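Local coordinates for methyl-accepting chemotaxis protein, putative (Geobacter sulfurreducens, PDB 3OOV) that probably takes part in bacterial chemotaxis signalling as a methyl-accepting receptor, its crystallised fragment forming a GAF domain of the kind that often binds small regulatory ligands, at residues L40-R46 with E125-V129; G74-K78 with D97-Q101. One frame throughout, in Å; residues are numbered along the deposited sequence.

Contact 1. Residues L40-R46 with E125-V129; sequences LMADTAR and EAIGV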
loop_
_atom_site.group_PDB
_atom_site.type_symbol
_atom_site.label_atom_id
_atom_site.label_comp_id
_atom_site.label_asym_id
_atom_site.label_seq_id
_atom_site.Cartn_x
_atom_site.Cartn_y
_atom_site.Cartn_z
ATOM N N LEU A 40 3.789 17.402 -3.177
ATOM C CA LEU A 40 2.942 18.315 -2.413
ATOM C C LEU A 40 3.280 18.150 -0.948
ATOM O O LEU A 40 3.482 17.001 -0.492
ATOM C CB LEU A 40 1.475 18.015 -2.634
ATOM C CG LEU A 40 1.086 18.108 -4.151
ATOM C CD1 LEU A 40 1.058 16.707 -4.764
ATOM C CD2 LEU A 40 -0.262 18.798 -4.420
HETATM N N MSE A 41 3.373 19.281 -0.234
HETATM C CA MSE A 41 3.765 19.329 1.198
HETATM C C MSE A 41 2.636 19.901 2.056
HETATM O O MSE A 41 1.998 20.911 1.671
HETATM C CB MSE A 41 5.038 20.164 1.341
HETATM C CG MSE A 41 6.207 19.478 0.601
HETATM SE SE MSE A 41 6.802 17.792 1.540
HETATM C CE MSE A 41 7.402 18.659 3.119
ATOM N N ALA A 42 2.301 19.207 3.144
ATOM C CA ALA A 42 1.248 19.713 4.058
ATOM C C ALA A 42 1.655 21.049 4.685
ATOM O O ALA A 42 2.870 21.280 4.972
ATOM C CB ALA A 42 1.023 18.702 5.174
ATOM N N ASP A 43 0.705 21.940 4.892
ATOM C CA ASP A 43 1.039 23.152 5.693
ATOM C C ASP A 43 1.218 22.725 7.170
ATOM O O ASP A 43 1.110 21.503 7.503
ATOM C CB ASP A 43 -0.003 24.250 5.576
ATOM C CG ASP A 43 -1.441 23.790 5.977
ATOM O OD1 ASP A 43 -1.703 22.616 6.301
ATOM O OD2 ASP A 43 -2.357 24.616 5.886
ATOM N N THR A 44 1.509 23.716 8.028
ATOM C CA THR A 44 1.815 23.437 9.409
ATOM C C THR A 44 0.611 22.876 10.174
ATOM O O THR A 44 0.780 22.036 11.017
ATOM C CB THR A 44 2.552 24.611 10.171
ATOM O OG1 THR A 44 3.175 24.053 11.326
ATOM C CG2 THR A 44 1.604 25.687 10.615
ATOM N N ALA A 45 -0.581 23.263 9.799
ATOM C CA ALA A 45 -1.788 22.736 10.403
ATOM C C ALA A 45 -2.148 21.377 9.813
ATOM O O ALA A 45 -3.036 20.711 10.340
ATOM C CB ALA A 45 -2.968 23.713 10.166
ATOM N N ARG A 46 -1.507 20.996 8.700
ATOM C CA ARG A 46 -1.793 19.710 8.056
ATOM C C ARG A 46 -3.239 19.571 7.615
ATOM O O ARG A 46 -3.799 18.493 7.635
ATOM C CB ARG A 46 -1.309 18.491 8.936
ATOM C CG ARG A 46 0.239 18.671 9.255
ATOM C CD ARG A 46 0.969 17.446 9.796
ATOM N NE ARG A 46 2.381 17.760 10.117
ATOM C CZ ARG A 46 3.183 17.023 10.898
ATOM N NH1 ARG A 46 2.761 15.888 11.484
ATOM N NH2 ARG A 46 4.423 17.440 11.117
ATOM N N GLU A 125 4.819 10.283 10.916
ATOM C CA GLU A 125 3.740 11.152 10.380
ATOM C C GLU A 125 3.993 11.548 8.912
ATOM O O GLU A 125 5.144 11.833 8.537
ATOM C CB GLU A 125 3.523 12.415 11.260
ATOM C CG GLU A 125 4.139 12.318 12.671
ATOM C CD GLU A 125 3.197 12.730 13.803
ATOM O OE1 GLU A 125 2.281 11.921 14.132
ATOM O OE2 GLU A 125 3.378 13.843 14.382
ATOM N N ALA A 126 2.933 11.554 8.099
ATOM C CA ALA A 126 3.031 12.049 6.732
ATOM C C ALA A 126 3.199 13.550 6.797
ATOM O O ALA A 126 2.454 14.265 7.502
ATOM C CB ALA A 126 1.797 11.727 5.946
ATOM N N ILE A 127 4.189 14.043 6.093
ATOM C CA ILE A 127 4.265 15.474 5.900
ATOM C C ILE A 127 4.029 15.939 4.454
ATOM O O ILE A 127 4.072 17.128 4.187
ATOM C CB ILE A 127 5.572 15.996 6.461
ATOM C CG1 ILE A 127 6.749 15.337 5.751
ATOM C CG2 ILE A 127 5.608 15.704 7.996
ATOM C CD1 ILE A 127 8.096 16.005 6.077
ATOM N N GLY A 128 3.831 15.009 3.520
ATOM C CA GLY A 128 3.495 15.392 2.144
ATOM C C GLY A 128 3.401 14.114 1.308
ATOM O O GLY A 128 3.432 13.058 1.889
ATOM N N VAL A 129 3.353 14.219 -0.027
ATOM C CA VAL A 129 3.201 13.099 -0.952
ATOM C C VAL A 129 4.005 13.277 -2.250
ATOM O O VAL A 129 4.189 14.415 -2.768
ATOM C CB VAL A 129 1.658 12.771 -1.318
ATOM C CG1 VAL A 129 0.803 12.453 -0.081
ATOM C CG2 VAL A 129 0.985 13.909 -2.066
HETATM O O HOH W 1 4.944 19.346 5.532
#

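Contact 2. Residues G74-K78 with D97-Q101; sequences GVITK and DFRLQ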
loop_
_atom_site.group_PDB
_atom_site.type_symbol
_atom_site.label_atom_id
_atom_site.label_comp_id
_atom_site.label_asym_id
_atom_site.label_seq_id
_atom_site.Cartn_x
_atom_site.Cartn_y
_atom_site.Cartn_z
ATOM N N GLY A 74 -9.558 13.083 -2.768
ATOM C CA GLY A 74 -9.704 11.631 -2.993
ATOM C C GLY A 74 -8.536 10.798 -2.428
ATOM O O GLY A 74 -8.318 10.710 -1.202
ATOM N N VAL A 75 -7.806 10.140 -3.314
ATOM C CA VAL A 75 -6.834 9.178 -2.889
ATOM C C VAL A 75 -5.533 9.853 -2.438
ATOM O O VAL A 75 -4.711 9.257 -1.788
ATOM C CB VAL A 75 -6.564 8.138 -4.030
ATOM C CG1 VAL A 75 -5.974 8.830 -5.277
ATOM C CG2 VAL A 75 -5.623 7.075 -3.541
ATOM N N ILE A 76 -5.302 11.100 -2.842
ATOM C CA ILE A 76 -4.159 11.806 -2.305
ATOM C C ILE A 76 -4.324 12.038 -0.804
ATOM O O ILE A 76 -3.417 11.790 -0.015
ATOM C CB ILE A 76 -3.903 13.150 -3.042
ATOM C CG1 ILE A 76 -3.378 12.852 -4.463
ATOM C CG2 ILE A 76 -2.874 14.002 -2.271
ATOM C CD1 ILE A 76 -3.424 14.026 -5.422
ATOM N N THR A 77 -5.485 12.524 -0.422
ATOM C CA THR A 77 -5.789 12.645 1.005
ATOM C C THR A 77 -5.694 11.297 1.740
ATOM O O THR A 77 -5.202 11.238 2.894
ATOM C CB THR A 77 -7.221 13.200 1.155
ATOM O OG1 THR A 77 -7.213 14.493 0.580
ATOM C CG2 THR A 77 -7.663 13.304 2.668
ATOM N N LYS A 78 -6.181 10.222 1.114
ATOM C CA LYS A 78 -6.090 8.897 1.795
ATOM C C LYS A 78 -4.701 8.461 1.966
ATOM O O LYS A 78 -4.373 7.880 3.027
ATOM C CB LYS A 78 -6.893 7.816 1.095
ATOM C CG LYS A 78 -8.374 7.965 1.325
ATOM C CD LYS A 78 -9.190 7.596 0.095
ATOM C CE LYS A 78 -9.188 6.104 -0.081
ATOM N NZ LYS A 78 -9.788 5.470 1.197
ATOM N N ASP A 97 -14.976 7.564 -3.813
ATOM C CA ASP A 97 -14.149 8.428 -3.002
ATOM C C ASP A 97 -12.665 8.432 -3.344
ATOM O O ASP A 97 -11.927 9.160 -2.704
ATOM C CB ASP A 97 -14.446 8.330 -1.460
ATOM C CG ASP A 97 -13.936 7.042 -0.775
ATOM O OD1 ASP A 97 -13.139 6.199 -1.294
ATOM O OD2 ASP A 97 -14.385 6.881 0.386
ATOM N N PHE A 98 -12.231 7.631 -4.331
ATOM C CA PHE A 98 -10.859 7.740 -4.806
ATOM C C PHE A 98 -10.680 8.928 -5.745
ATOM O O PHE A 98 -9.598 9.499 -5.766
ATOM C CB PHE A 98 -10.335 6.471 -5.492
ATOM C CG PHE A 98 -9.918 5.377 -4.536
ATOM C CD1 PHE A 98 -10.651 5.112 -3.392
ATOM C CD2 PHE A 98 -8.805 4.577 -4.813
ATOM C CE1 PHE A 98 -10.248 4.107 -2.523
ATOM C CE2 PHE A 98 -8.422 3.547 -3.970
ATOM C CZ PHE A 98 -9.134 3.319 -2.821
ATOM N N ARG A 99 -11.722 9.320 -6.477
ATOM C CA ARG A 99 -11.562 10.318 -7.530
ATOM C C ARG A 99 -11.174 11.677 -6.936
ATOM O O ARG A 99 -11.662 12.075 -5.876
ATOM C CB ARG A 99 -12.849 10.537 -8.357
ATOM C CG ARG A 99 -13.636 9.304 -8.761
ATOM C CD ARG A 99 -13.086 8.527 -9.915
ATOM N NE ARG A 99 -13.295 7.103 -9.599
ATOM C CZ ARG A 99 -14.255 6.327 -10.110
ATOM N NH1 ARG A 99 -15.116 6.810 -11.002
ATOM N NH2 ARG A 99 -14.351 5.052 -9.725
ATOM N N LEU A 100 -10.337 12.396 -7.646
ATOM C CA LEU A 100 -10.126 13.795 -7.346
ATOM C C LEU A 100 -11.359 14.630 -7.654
ATOM O O LEU A 100 -12.010 14.408 -8.647
ATOM C CB LEU A 100 -8.935 14.311 -8.131
ATOM C CG LEU A 100 -7.644 13.580 -7.834
ATOM C CD1 LEU A 100 -6.426 14.224 -8.591
ATOM C CD2 LEU A 100 -7.419 13.500 -6.351
ATOM N N GLN A 101 -11.705 15.560 -6.788
ATOM C CA GLN A 101 -12.818 16.490 -7.030
ATOM C C GLN A 101 -12.234 17.901 -7.253
ATOM O O GLN A 101 -11.023 18.098 -7.078
ATOM C CB GLN A 101 -13.753 16.505 -5.794
ATOM C CG GLN A 101 -14.531 15.215 -5.551
ATOM C CD GLN A 101 -15.200 15.142 -4.119
ATOM O OE1 GLN A 101 -15.787 16.114 -3.622
ATOM N NE2 GLN A 101 -15.109 13.976 -3.488
#

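Contact 1. Residues L40-R46 with E125-V129
Arg46 lays one face of its guanidinium over the backbone O of Ala126 and the CG2 of Ile127, with NH2 3.8 Å from that CG2. Its chain is extended beyond chi1, which carries the charge across to Glu125; NH1 of Arg46 makes a long salt bridge (3.6 Å) to OE2 of Glu125. A type I turn from Asp43 to Arg46 swings the arginine back toward the partner strand. Before the turn, the strands pair antiparallel: Leu40 N donates to Val129 O (3.0 Å), Val129 N to Leu40 O (2.8 Å) and Ala42 N to Ile127 O (2.9 Å). Strands 36-42 and 125-133 are thus joined in the middle of the GAF domain's antiparallel sheet. Met41 faces Gly128 in a non-hydrogen-bonded pair only 4.1 Å apart between CA atoms, where a CB on Gly128 would collide with Leu40 O and with SE of the selenomethionine Met41. CE of Met41 meets CD1 of Ile127 at 4.0 Å on the face lined by Ile160 of helix 143-167, while Leu40 CD1 meets Val129 CG2 at 3.9 Å on the face beneath helix 74-82. Beyond the last bridge, a water donates to Ala42 O (2.9 Å) and Ile127 O (2.7 Å).

Contact 2. Residues G74-K78 with D97-Q101
Gly74 sits in the bend of segment 97-101, its CA in CA-H...O contact with the carbonyl O atoms of Asp97 (3.3 Å), Phe98 (3.5 Å) and Arg99 (3.5 Å). A CB here would run into the O atoms of Phe98 and Arg99, and the positive phi of 38° also favours glycine. The following amide, Val75 N, makes a weak hydrogen bond to Phe98 O (3.1 Å, 129° at the hydrogen). Within segment 74-78, Lys78 N bonds to Gly74 O at 3.2 Å; the loop packs alongside this N-terminal part of the helix. Lys78 is folded: chi1 is m, chi2 lies between wells at 143°, and chi3 and chi4 are both p. This fold of the side chain sets CE of Lys78 3.3 Å from CE1 of Phe98 and leaves its NZ 4.2 Å from OD1 of Asp97, beyond a salt bridge. Phe98 is m, and CG2 of Val75, a p rotamer, meets its CD2 at 4.2 Å. Leu100 and Ile76 both take the mt rotamer, which brings their CD2 and CD1 atoms to 4.1 Å. Arg99 points away, and its NH2 bonds instead to Tyr94 O. The ring of Phe98 meets that of Tyr94 nearly parallel, touches Ile88 of strand 86-88 and packs on Asp82 of the second subunit. Helix 74-82 has the loop against its N-terminal part and also packs on the sheet, with Val75 on Tyr86 of strand 86-88 and on Phe115 of strand 115-122, and Ile76 on Ile117.

How the contacts relate
Contacts 1 and 2 belong to one GAF domain, with centres about 16 Å apart. Both segments of contact 2 come between those of contact 1 in sequence: between strands 36-42 and 125-133 the chain also makes other strands of the sheet, as well as helix 74-82 and the loop through 97-101. Helix 74-82 links the two directly, since CG2 of Ile76 packs 3.9 Å from CG2 of Val129, a residue of the central strand pair. Contact 1 joins strands within the sheet, and contact 2 fastens a loop to the helix lying on it. A glycerol, probably from the crystallisation liquor, lies about 4 Å from the side chain of Leu100; it may mark a pocket beside contact 2.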